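Local coordinates for protein putative glucoamylase (Bacteroides uniformis, PDB 4GL3) that is probably a glycoside hydrolase, a putative glucoamylase that would release glucose from starch-like glucans, at residues Glu10-Asp15 against Phe347-Gly352; Met19-Lys24 against Arg354-Tyr359; Trp164-Gln169 against Asn182-Asn187; Asp172-His177 against His197-Leu202. All coordinates share one frame; numbering follows the deposited sequence. Where two conformers were deposited one is given.

Interaction 1: Glu10-Asp15 against Phe347-Gly352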
# COMPACT_ATOMS: atom_id res chain seq x y z
N GLU A 10 15.67 -19.72 -23.28
CA GLU A 10 15.80 -18.22 -23.38
C GLU A 10 16.92 -17.73 -22.46
O GLU A 10 16.94 -18.11 -21.29
CB GLU A 10 14.50 -17.55 -22.95
CG GLU A 10 13.24 -17.96 -23.69
CD GLU A 10 11.98 -17.65 -22.88
OE1 GLU A 10 11.83 -18.21 -21.78
OE2 GLU A 10 11.14 -16.84 -23.33
N LYS A 11 17.82 -16.86 -22.95
CA LYS A 11 18.90 -16.32 -22.09
C LYS A 11 18.28 -15.60 -20.87
O LYS A 11 17.15 -15.09 -20.91
CB LYS A 11 19.94 -15.44 -22.87
CG LYS A 11 19.72 -13.91 -22.93
CD LYS A 11 20.94 -13.14 -23.45
N GLN A 12 18.99 -15.62 -19.76
CA GLN A 12 18.51 -14.97 -18.55
C GLN A 12 18.46 -13.47 -18.74
O GLN A 12 19.32 -12.89 -19.40
CB GLN A 12 19.42 -15.32 -17.38
CG GLN A 12 19.25 -16.74 -16.88
CD GLN A 12 20.02 -16.93 -15.59
OE1 GLN A 12 21.23 -16.84 -15.59
NE2 GLN A 12 19.31 -17.14 -14.49
N LEU A 13 17.43 -12.83 -18.18
CA LEU A 13 17.37 -11.39 -18.13
C LEU A 13 18.35 -10.89 -17.03
O LEU A 13 18.50 -11.53 -15.97
CB LEU A 13 15.92 -10.93 -17.85
CG LEU A 13 14.79 -11.35 -18.83
CD1 LEU A 13 13.46 -10.82 -18.31
CD2 LEU A 13 15.07 -10.88 -20.25
N SER A 14 19.01 -9.77 -17.26
CA SER A 14 19.70 -9.07 -16.18
C SER A 14 18.70 -8.63 -15.11
O SER A 14 17.47 -8.62 -15.32
CB SER A 14 20.43 -7.84 -16.70
OG SER A 14 19.51 -6.83 -17.05
N ASP A 15 19.21 -8.26 -13.95
CA ASP A 15 18.29 -7.83 -12.90
C ASP A 15 17.52 -6.60 -13.37
O ASP A 15 16.32 -6.49 -13.11
CB ASP A 15 19.02 -7.56 -11.59
CG ASP A 15 19.40 -8.85 -10.85
OD1 ASP A 15 18.83 -9.93 -11.10
OD2 ASP A 15 20.28 -8.77 -9.98
N PHE A 347 10.47 -16.96 -9.21
CA PHE A 347 9.07 -16.87 -9.57
C PHE A 347 8.92 -16.77 -11.08
O PHE A 347 8.00 -17.36 -11.64
CB PHE A 347 8.38 -15.66 -8.93
CG PHE A 347 8.32 -15.67 -7.42
CD1 PHE A 347 8.39 -16.84 -6.69
CD2 PHE A 347 8.18 -14.48 -6.74
CE1 PHE A 347 8.32 -16.81 -5.30
CE2 PHE A 347 8.10 -14.44 -5.37
CZ PHE A 347 8.18 -15.61 -4.64
N TYR A 348 9.81 -16.02 -11.72
CA TYR A 348 9.74 -15.83 -13.17
C TYR A 348 10.30 -17.03 -13.92
O TYR A 348 9.64 -17.57 -14.81
CB TYR A 348 10.49 -14.57 -13.59
CG TYR A 348 10.38 -14.28 -15.07
CD1 TYR A 348 9.20 -13.76 -15.61
CD2 TYR A 348 11.43 -14.50 -15.91
CE1 TYR A 348 9.09 -13.52 -16.96
CE2 TYR A 348 11.32 -14.25 -17.26
CZ TYR A 348 10.15 -13.76 -17.76
OH TYR A 348 10.04 -13.53 -19.08
N GLU A 349 11.53 -17.43 -13.60
CA GLU A 349 12.21 -18.43 -14.41
C GLU A 349 11.71 -19.83 -14.09
O GLU A 349 11.55 -20.61 -14.99
CB GLU A 349 13.76 -18.34 -14.27
CG GLU A 349 14.33 -17.03 -14.82
CD GLU A 349 15.85 -16.87 -14.73
OE1 GLU A 349 16.56 -17.74 -14.19
OE2 GLU A 349 16.34 -15.84 -15.24
N GLU A 350 11.45 -20.15 -12.83
CA GLU A 350 11.10 -21.53 -12.48
C GLU A 350 9.59 -21.71 -12.41
O GLU A 350 9.07 -22.69 -12.87
CB GLU A 350 11.74 -21.95 -11.14
CG GLU A 350 13.27 -21.95 -11.10
CD GLU A 350 13.86 -22.74 -12.24
OE1 GLU A 350 13.39 -23.88 -12.47
OE2 GLU A 350 14.77 -22.22 -12.93
N LEU A 351 8.88 -20.78 -11.79
CA LEU A 351 7.42 -20.91 -11.69
C LEU A 351 6.65 -20.19 -12.78
O LEU A 351 5.44 -20.28 -12.79
CB LEU A 351 6.90 -20.44 -10.33
CG LEU A 351 7.48 -21.12 -9.09
CD1 LEU A 351 6.83 -20.53 -7.83
CD2 LEU A 351 7.35 -22.65 -9.19
N GLY A 352 7.32 -19.53 -13.72
CA GLY A 352 6.61 -18.59 -14.61
C GLY A 352 5.53 -19.18 -15.51
O GLY A 352 4.53 -18.53 -15.81
O HOH W 1 15.43 -14.26 -16.98
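Glu349 OE2 has two partners: a water donates to it at 2.5 Å, and Arg345, one turn back in the same helix, forms a salt bridge with it. That same water accepts from Leu13 N at 2.7 Å, so the carboxylate reaches the backbone of the N-terminal segment through a single bridging molecule. The other oxygen is held directly. Gln12 NE2 donates to Glu349 OE1 over 2.8 Å, nearly straight at 161°, and the bond enters on the syn lone pair and lies close to the amide plane. The two side chains meet at about a right angle, with the amide and carboxylate planes 52° apart; Glu349, extended beyond CG, reaches over to the loop. Replacing Glu349 with an alanine would probably leave the Gln12 amide and the bridging water without their acceptors and Arg345 without this partner. Next to the polar patch the contact turns apolar: Leu13 CD1 rests 4.2 Å from Tyr348 CE2, the leucine lying crosswise to the phenol. The whole is a surface contact that lays the loop preceding helix 15-27 against the C-terminal part of helix 337-349. Arg345 also takes Leu13 O and Asp15 OD1, while Leu13 and Tyr348 both pack on Leu21 of helix 15-27, and the Tyr348 ring meets, edge-to-face, Trp356 of strand 356-357, just after helix 352-355.

Interaction 2: Met19-Lys24 against Arg354-Tyr359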
# COMPACT_ATOMS: atom_id res chain seq x y z
N MSE A 19 13.45 -6.51 -13.62
CA MSE A 19 12.68 -5.53 -12.86
C MSE A 19 11.78 -4.74 -13.77
O MSE A 19 10.62 -4.55 -13.45
CB MSE A 19 13.57 -4.58 -12.07
CG MSE A 19 14.20 -5.25 -10.85
SE MSE A 19 15.14 -4.04 -9.66
CE MSE A 19 16.75 -3.80 -10.71
N THR A 20 12.31 -4.30 -14.90
CA THR A 20 11.58 -3.51 -15.86
C THR A 20 10.42 -4.32 -16.45
O THR A 20 9.32 -3.80 -16.54
CB THR A 20 12.48 -3.01 -16.99
OG1 THR A 20 13.47 -2.15 -16.42
CG2 THR A 20 11.66 -2.26 -18.09
N LEU A 21 10.66 -5.58 -16.79
CA LEU A 21 9.56 -6.43 -17.28
C LEU A 21 8.47 -6.59 -16.21
O LEU A 21 7.27 -6.48 -16.50
CB LEU A 21 10.06 -7.79 -17.77
CG LEU A 21 8.98 -8.76 -18.29
CD1 LEU A 21 8.32 -8.17 -19.53
CD2 LEU A 21 9.58 -10.14 -18.62
N VAL A 22 8.86 -6.82 -14.95
CA VAL A 22 7.87 -7.00 -13.89
C VAL A 22 7.02 -5.72 -13.73
O VAL A 22 5.78 -5.76 -13.66
CB VAL A 22 8.55 -7.45 -12.58
CG1 VAL A 22 7.59 -7.38 -11.37
CG2 VAL A 22 9.11 -8.86 -12.78
N GLN A 23 7.69 -4.57 -13.74
CA GLN A 23 6.98 -3.30 -13.63
C GLN A 23 6.05 -3.06 -14.82
O GLN A 23 4.91 -2.62 -14.65
CB GLN A 23 7.99 -2.16 -13.52
CG GLN A 23 8.78 -2.11 -12.23
CD GLN A 23 9.66 -0.87 -12.19
OE1 GLN A 23 10.64 -0.79 -12.94
NE2 GLN A 23 9.29 0.13 -11.34
N LYS A 24 6.54 -3.32 -16.02
CA LYS A 24 5.77 -3.08 -17.24
C LYS A 24 4.55 -4.00 -17.35
O LYS A 24 3.49 -3.54 -17.72
CB LYS A 24 6.66 -3.30 -18.45
CG LYS A 24 6.08 -2.89 -19.83
CD LYS A 24 7.19 -3.18 -20.88
CE LYS A 24 6.81 -2.84 -22.30
NZ LYS A 24 6.54 -1.40 -22.45
N ARG A 354 3.35 -21.22 -14.74
CA ARG A 354 2.08 -21.30 -14.01
C ARG A 354 1.75 -20.05 -13.20
O ARG A 354 0.58 -19.80 -12.89
CB ARG A 354 2.06 -22.55 -13.13
CG ARG A 354 2.02 -23.82 -13.98
CD ARG A 354 1.75 -25.06 -13.16
NE ARG A 354 0.44 -25.04 -12.54
CZ ARG A 354 0.00 -26.02 -11.75
NH1 ARG A 354 0.79 -27.05 -11.53
NH2 ARG A 354 -1.20 -25.95 -11.20
N LEU A 355 2.75 -19.22 -12.92
CA LEU A 355 2.55 -18.02 -12.07
C LEU A 355 2.53 -16.69 -12.83
O LEU A 355 2.01 -15.69 -12.35
CB LEU A 355 3.66 -17.97 -11.03
CG LEU A 355 3.64 -16.94 -9.89
CD1 LEU A 355 2.36 -17.08 -9.08
CD2 LEU A 355 4.87 -17.17 -9.00
N TRP A 356 3.14 -16.64 -14.01
CA TRP A 356 3.30 -15.37 -14.74
C TRP A 356 2.20 -15.30 -15.78
O TRP A 356 2.00 -16.26 -16.48
CB TRP A 356 4.66 -15.34 -15.45
CG TRP A 356 4.92 -14.14 -16.33
CD1 TRP A 356 4.84 -14.09 -17.68
CD2 TRP A 356 5.33 -12.84 -15.89
NE1 TRP A 356 5.16 -12.81 -18.12
CE2 TRP A 356 5.47 -12.04 -17.03
CE3 TRP A 356 5.60 -12.28 -14.63
CZ2 TRP A 356 5.87 -10.70 -16.97
CZ3 TRP A 356 6.00 -10.97 -14.57
CH2 TRP A 356 6.14 -10.19 -15.72
N GLY A 357 1.53 -14.18 -15.92
CA GLY A 357 0.50 -14.08 -16.97
C GLY A 357 0.29 -12.64 -17.36
O GLY A 357 1.19 -11.80 -17.22
N GLU A 358 -0.92 -12.33 -17.81
CA GLU A 358 -1.23 -11.06 -18.43
C GLU A 358 -0.87 -9.82 -17.61
O GLU A 358 -0.40 -8.85 -18.18
CB GLU A 358 -2.72 -11.04 -18.78
CG GLU A 358 -3.20 -9.72 -19.37
CD GLU A 358 -2.77 -9.46 -20.80
OE1 GLU A 358 -2.21 -10.36 -21.49
OE2 GLU A 358 -3.04 -8.31 -21.25
N TYR A 359 -1.08 -9.86 -16.30
CA TYR A 359 -0.89 -8.67 -15.44
C TYR A 359 0.28 -8.86 -14.47
O TYR A 359 0.31 -8.27 -13.39
CB TYR A 359 -2.19 -8.34 -14.66
CG TYR A 359 -3.36 -8.02 -15.57
CD1 TYR A 359 -3.32 -6.94 -16.41
CD2 TYR A 359 -4.49 -8.84 -15.60
CE1 TYR A 359 -4.36 -6.64 -17.27
CE2 TYR A 359 -5.55 -8.55 -16.44
CZ TYR A 359 -5.47 -7.44 -17.27
OH TYR A 359 -6.47 -7.12 -18.14
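A small antiparallel beta hairpin, strands 356-357 and 360-361, leans on helix 15-27 chiefly through Trp356, which comes directly after the short helix 352-355. Its indole makes the contact, presenting its six-membered ring to the helix. With CG anti to the backbone N (chi1 176°), the side chain is swung out of its strand toward the helical surface. Leu21 lies at the CZ2 corner: its CG is 3.9 Å from Trp356 CZ2, and CD2 comes to 4.1 Å from the same atom, so the branch point and one methyl share the touch. Val22, the next residue round the helix, takes the other side of CH2, with its CG2 4.2 Å from Trp356 CZ3. The packing is wholly apolar between the side chains and dovetails the hairpin with the helix. Other parts close around it. Val22 also touches Ile384 and Ile388 of helix 378-393 as well as Phe361 on the partner strand, whose ring meets Trp356 edge-to-face; Gly357 O accepts from Gln25 NE2, adding a polar tie between hairpin and helix. The tip of the indole even comes up to the helix backbone: the ring edge at Trp356 CH2 faces Val22 CA, 4.1 Å away and near the ring plane, and Leu21 O lies in that plane, 4.0 Å from Trp356 CH2.

Interaction 3: Trp164-Gln169 against Asn182-Asn187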
# COMPACT_ATOMS: atom_id res chain seq x y z
N TRP A 164 -9.74 14.64 8.88
CA TRP A 164 -9.08 13.62 9.73
C TRP A 164 -9.59 13.68 11.19
O TRP A 164 -9.92 12.64 11.78
CB TRP A 164 -7.55 13.77 9.67
CG TRP A 164 -7.05 13.74 8.26
CD1 TRP A 164 -6.70 14.79 7.50
CD2 TRP A 164 -6.91 12.58 7.44
NE1 TRP A 164 -6.38 14.39 6.23
CE2 TRP A 164 -6.49 13.02 6.16
CE3 TRP A 164 -7.13 11.20 7.65
CZ2 TRP A 164 -6.29 12.14 5.09
CZ3 TRP A 164 -6.94 10.32 6.59
CH2 TRP A 164 -6.53 10.79 5.31
N ASN A 165 -9.66 14.87 11.74
CA ASN A 165 -9.95 14.97 13.17
C ASN A 165 -11.37 14.57 13.53
O ASN A 165 -11.60 14.17 14.68
CB ASN A 165 -9.63 16.34 13.78
CG ASN A 165 -9.55 16.27 15.29
OD1 ASN A 165 -8.77 15.49 15.83
ND2 ASN A 165 -10.35 17.10 15.99
N PHE A 166 -12.31 14.63 12.57
CA PHE A 166 -13.66 14.09 12.80
C PHE A 166 -13.60 12.63 13.27
O PHE A 166 -14.42 12.22 14.08
CB PHE A 166 -14.47 14.21 11.50
CG PHE A 166 -15.84 13.61 11.58
CD1 PHE A 166 -16.88 14.28 12.25
CD2 PHE A 166 -16.09 12.36 11.06
CE1 PHE A 166 -18.14 13.73 12.31
CE2 PHE A 166 -17.35 11.79 11.16
CZ PHE A 166 -18.36 12.51 11.75
N PHE A 167 -12.64 11.86 12.75
CA PHE A 167 -12.54 10.44 13.00
C PHE A 167 -11.93 10.07 14.33
O PHE A 167 -11.78 8.86 14.65
CB PHE A 167 -11.89 9.71 11.79
CG PHE A 167 -12.72 9.81 10.56
CD1 PHE A 167 -12.66 10.93 9.73
CD2 PHE A 167 -13.67 8.85 10.28
CE1 PHE A 167 -13.52 11.05 8.64
CE2 PHE A 167 -14.46 8.92 9.17
CZ PHE A 167 -14.38 10.03 8.35
N THR A 168 -11.56 11.08 15.11
CA THR A 168 -11.18 10.86 16.47
C THR A 168 -12.37 10.75 17.47
O THR A 168 -12.16 10.33 18.63
CB THR A 168 -10.22 11.93 17.02
OG1 THR A 168 -10.90 13.18 17.14
CG2 THR A 168 -8.95 12.06 16.19
N GLN A 169 -13.58 11.15 17.05
CA GLN A 169 -14.70 11.36 18.01
C GLN A 169 -14.29 12.21 19.22
O GLN A 169 -14.82 12.05 20.29
CB GLN A 169 -15.21 10.00 18.54
CG GLN A 169 -15.60 8.99 17.44
CD GLN A 169 -16.38 7.80 17.98
OE1 GLN A 169 -17.44 7.97 18.57
NE2 GLN A 169 -15.86 6.60 17.80
N ASN A 182 -24.96 3.79 10.09
CA ASN A 182 -24.56 3.01 11.28
C ASN A 182 -23.66 3.79 12.22
O ASN A 182 -23.13 3.22 13.17
CB ASN A 182 -23.83 1.76 10.76
CG ASN A 182 -24.73 0.91 9.89
OD1 ASN A 182 -25.73 0.37 10.37
ND2 ASN A 182 -24.42 0.83 8.63
N GLY A 183 -23.45 5.07 11.94
CA GLY A 183 -22.63 5.93 12.77
C GLY A 183 -21.27 5.29 13.06
O GLY A 183 -20.56 4.89 12.14
N TRP A 184 -20.94 5.19 14.35
CA TRP A 184 -19.67 4.62 14.82
C TRP A 184 -19.73 3.15 15.16
O TRP A 184 -18.85 2.62 15.89
CB TRP A 184 -19.19 5.42 16.07
CG TRP A 184 -19.05 6.91 15.77
CD1 TRP A 184 -19.90 7.91 16.15
CD2 TRP A 184 -18.02 7.54 15.02
NE1 TRP A 184 -19.47 9.12 15.65
CE2 TRP A 184 -18.32 8.92 14.96
CE3 TRP A 184 -16.89 7.06 14.35
CZ2 TRP A 184 -17.52 9.84 14.30
CZ3 TRP A 184 -16.08 7.97 13.71
CH2 TRP A 184 -16.41 9.34 13.66
N ALA A 185 -20.74 2.43 14.67
CA ALA A 185 -20.95 1.03 15.08
C ALA A 185 -19.76 0.09 14.72
O ALA A 185 -19.57 -0.90 15.38
CB ALA A 185 -22.24 0.46 14.49
N MSE A 186 -18.99 0.36 13.69
CA MSE A 186 -17.84 -0.49 13.33
C MSE A 186 -16.83 -0.43 14.50
O MSE A 186 -16.16 -1.41 14.82
CB MSE A 186 -17.19 -0.07 11.98
CG MSE A 186 -17.95 -0.46 10.67
SE MSE A 186 -18.25 -2.38 10.48
CE MSE A 186 -16.34 -2.78 9.92
N ASN A 187 -16.73 0.72 15.13
CA ASN A 187 -16.01 0.85 16.40
C ASN A 187 -14.61 0.19 16.36
O ASN A 187 -14.24 -0.54 17.28
CB ASN A 187 -16.84 0.25 17.57
CG ASN A 187 -16.27 0.61 18.92
OD1 ASN A 187 -15.66 1.66 19.05
ND2 ASN A 187 -16.42 -0.24 19.90
O HOH W 2 -16.93 4.19 18.97
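This is an amide-on-indole stack at the periphery of the fold, joining two loops that flank the short strand 177-178. Trp184, the second central residue of a type II' turn that begins at Asn182, lays its indole flat against the side chain of Gln169. The amide and ring planes are only 5° apart, and Gln169 CD sits 3.4 Å from Trp184 CD2, displaced toward the rim. OE1 reaches the five-membered side, 3.4 Å from Trp184 CG, while NE2 lies above and just outside the rim of the six-membered ring, 3.6 Å from Trp184 CE3. Further back along the chain, Gln169 CG makes a CH-pi contact, 3.5 Å from the centroid of that ring and just 5° off its normal. The glutamine runs extended beyond CG, which keeps both CG and the amide on the same face. A water also ties the amide, accepting from Gln169 NE2 at 2.9 Å and donating to Asn187 OD1 at 2.8 Å. The far end of the indole slots in by the aromatic residues of the 3-10 segment 164-168: Trp184 CH2 is 3.6 Å from Phe166 CE2, the rings inclined by 37°, and Phe167 touches CZ3 more loosely. A serine in place of Trp184 is likely to open a gap beside Phe166 and leave the Gln169 amide without its stacking surface, held on that side by little more than the water. Trp178, on the strand between the loops, meets the rings of both Trp184 and Phe166, and Phe167 reaches Ile124 at the start of helix 124-140.

Interaction 4: Asp172-His177 against His197-Leu202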
# COMPACT_ATOMS: atom_id res chain seq x y z
N ASP A 172 -8.42 10.46 22.03
CA ASP A 172 -7.00 10.31 21.71
C ASP A 172 -6.70 9.02 20.92
O ASP A 172 -5.81 8.24 21.29
CB ASP A 172 -6.18 10.38 23.00
CG ASP A 172 -6.11 11.79 23.58
OD1 ASP A 172 -5.97 12.74 22.80
OD2 ASP A 172 -6.17 11.92 24.83
N VAL A 173 -7.39 8.82 19.80
CA VAL A 173 -7.16 7.68 18.92
C VAL A 173 -8.00 8.01 17.67
O VAL A 173 -8.88 8.89 17.70
CB VAL A 173 -7.67 6.37 19.59
CG1 VAL A 173 -9.18 6.41 19.75
CG2 VAL A 173 -7.25 5.12 18.83
N MSE A 174 -7.73 7.32 16.59
CA MSE A 174 -8.50 7.48 15.33
C MSE A 174 -9.25 6.20 15.05
O MSE A 174 -8.79 5.12 15.42
CB MSE A 174 -7.60 7.85 14.13
CG MSE A 174 -6.89 9.18 14.29
SE MSE A 174 -5.60 9.50 12.88
CE MSE A 174 -6.85 10.26 11.58
N TYR A 175 -10.46 6.35 14.48
CA TYR A 175 -11.35 5.28 14.13
C TYR A 175 -11.30 5.08 12.62
O TYR A 175 -11.20 6.04 11.85
CB TYR A 175 -12.80 5.58 14.62
CG TYR A 175 -12.90 5.43 16.12
CD1 TYR A 175 -12.52 6.49 16.98
CD2 TYR A 175 -13.32 4.22 16.69
CE1 TYR A 175 -12.58 6.35 18.35
CE2 TYR A 175 -13.35 4.06 18.07
CZ TYR A 175 -12.99 5.12 18.91
OH TYR A 175 -13.00 4.96 20.27
N TRP A 176 -11.43 3.81 12.23
CA TRP A 176 -11.24 3.32 10.86
C TRP A 176 -12.42 3.75 9.94
O TRP A 176 -12.17 4.10 8.80
CB TRP A 176 -11.07 1.80 10.87
CG TRP A 176 -10.52 1.12 9.63
CD1 TRP A 176 -10.99 1.21 8.32
CD2 TRP A 176 -9.43 0.22 9.59
NE1 TRP A 176 -10.24 0.42 7.50
CE2 TRP A 176 -9.26 -0.19 8.25
CE3 TRP A 176 -8.59 -0.29 10.56
CZ2 TRP A 176 -8.25 -1.06 7.84
CZ3 TRP A 176 -7.57 -1.18 10.17
CH2 TRP A 176 -7.42 -1.55 8.82
N HIS A 177 -13.65 3.74 10.45
CA HIS A 177 -14.85 3.89 9.66
C HIS A 177 -15.80 4.93 10.29
O HIS A 177 -15.74 5.26 11.50
CB HIS A 177 -15.65 2.59 9.56
CG HIS A 177 -14.84 1.35 9.35
ND1 HIS A 177 -14.31 0.64 10.41
CD2 HIS A 177 -14.57 0.64 8.22
CE1 HIS A 177 -13.71 -0.45 9.92
NE2 HIS A 177 -13.84 -0.46 8.60
N HIS A 197 -0.04 3.21 9.59
CA HIS A 197 0.76 4.31 10.15
C HIS A 197 0.45 5.67 9.48
O HIS A 197 0.35 6.75 10.16
CB HIS A 197 2.25 3.95 10.00
CG HIS A 197 3.18 4.72 10.88
ND1 HIS A 197 4.55 4.64 10.75
CD2 HIS A 197 2.94 5.56 11.92
CE1 HIS A 197 5.12 5.40 11.67
NE2 HIS A 197 4.17 5.95 12.41
N ILE A 198 0.28 5.61 8.17
CA ILE A 198 0.13 6.80 7.33
C ILE A 198 -1.14 7.58 7.66
O ILE A 198 -1.22 8.80 7.41
CB ILE A 198 0.15 6.43 5.80
CG1 ILE A 198 0.37 7.65 4.93
CG2 ILE A 198 -1.14 5.77 5.35
CD1 ILE A 198 1.78 8.10 4.88
N VAL A 199 -2.15 6.89 8.21
CA VAL A 199 -3.34 7.58 8.63
C VAL A 199 -3.04 8.64 9.69
O VAL A 199 -3.59 9.75 9.64
CB VAL A 199 -4.43 6.59 9.15
CG1 VAL A 199 -5.71 7.35 9.49
CG2 VAL A 199 -4.69 5.50 8.10
N TYR A 200 -2.19 8.30 10.66
CA TYR A 200 -1.82 9.24 11.72
C TYR A 200 -0.90 10.34 11.21
O TYR A 200 -1.06 11.50 11.61
CB TYR A 200 -1.17 8.53 12.91
CG TYR A 200 -2.18 7.80 13.76
CD1 TYR A 200 -2.63 6.50 13.42
CD2 TYR A 200 -2.76 8.41 14.87
CE1 TYR A 200 -3.61 5.85 14.17
CE2 TYR A 200 -3.74 7.76 15.63
CZ TYR A 200 -4.17 6.49 15.29
OH TYR A 200 -5.14 5.85 16.08
N ILE A 201 0.03 9.98 10.32
CA ILE A 201 0.92 10.99 9.72
C ILE A 201 0.12 12.02 8.91
O ILE A 201 0.33 13.20 9.07
CB ILE A 201 2.01 10.37 8.79
CG1 ILE A 201 2.86 9.28 9.47
CG2 ILE A 201 2.88 11.44 8.14
CD1 ILE A 201 3.31 9.60 10.82
N LEU A 202 -0.82 11.56 8.06
CA LEU A 202 -1.65 12.50 7.29
C LEU A 202 -2.56 13.31 8.23
O LEU A 202 -2.72 14.54 8.06
CB LEU A 202 -2.48 11.78 6.22
CG LEU A 202 -1.68 11.12 5.06
CD1 LEU A 202 -2.56 10.32 4.11
CD2 LEU A 202 -0.89 12.17 4.32
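A Met-aromatic contact in the buried interior joins the extended segment leading to strand 177-178 with helix 197-205. The methionine, Met174, is a selenomethionine in this crystal, and its SE stands over one face of the Tyr200 ring, 3.8 Å from the centroid and 16° off the normal. It is displaced toward the CD2 side of the ring, where Met174 SE and Tyr200 CD2 are 3.6 Å apart. The two side chains run antiparallel, and Met174 CG lies on the same face but just beyond the rim, 3.7 Å from Tyr200 CE2. The chain then bends at its last torsion (chi3 85°), which carries the methyl toward the helix, and CE settles 3.8 Å from Val199 CG1. At the other end of the tyrosine a polar bond locks the pair: Met174 N donates to Tyr200 OH over 3.0 Å at an angle of 157°. The hydroxyl is also hydrogen-bonded to Ile190 O, so this buried oxygen has two backbone partners, one on each of two chain segments. Val173 CG2 packs against it too, 3.5 Å from Tyr200 OH. Outside the pair, Val215 of helix 213-220 touches both Met174 and Tyr200, while Val199 packs on Ile124 and Ala128 of helix 124-140. Met174 and Ile190 share backbone hydrogen bonding as well. Tyr200 holds the extended chain at two points, its ring face and its hydroxyl, a Met-aromatic motif reinforced by a main-chain bond.

How the interactions relate
The four contacts form two pairs on opposite sides of the molecule's centre. Interactions 1 and 2, with centres 11 Å apart, share the N-terminal region and the junction between helix 337-349 and helix 352-355, where Phe347 packs on Leu355. Interactions 3 and 4, also 11 Å apart, meet through a probable hydrogen bond from Tyr175 N to Phe167 O. Their segments alternate along the chain within each pair, and the second pair is nested in the long loops closed by the first, about 20 Å away at the nearest atoms, between interactions 2 and 4. The first pair thus ties the chain's beginning to parts some 330 residues later, whereas the second joins parts close in sequence, the loops around strand 177-178 and helix 197-205.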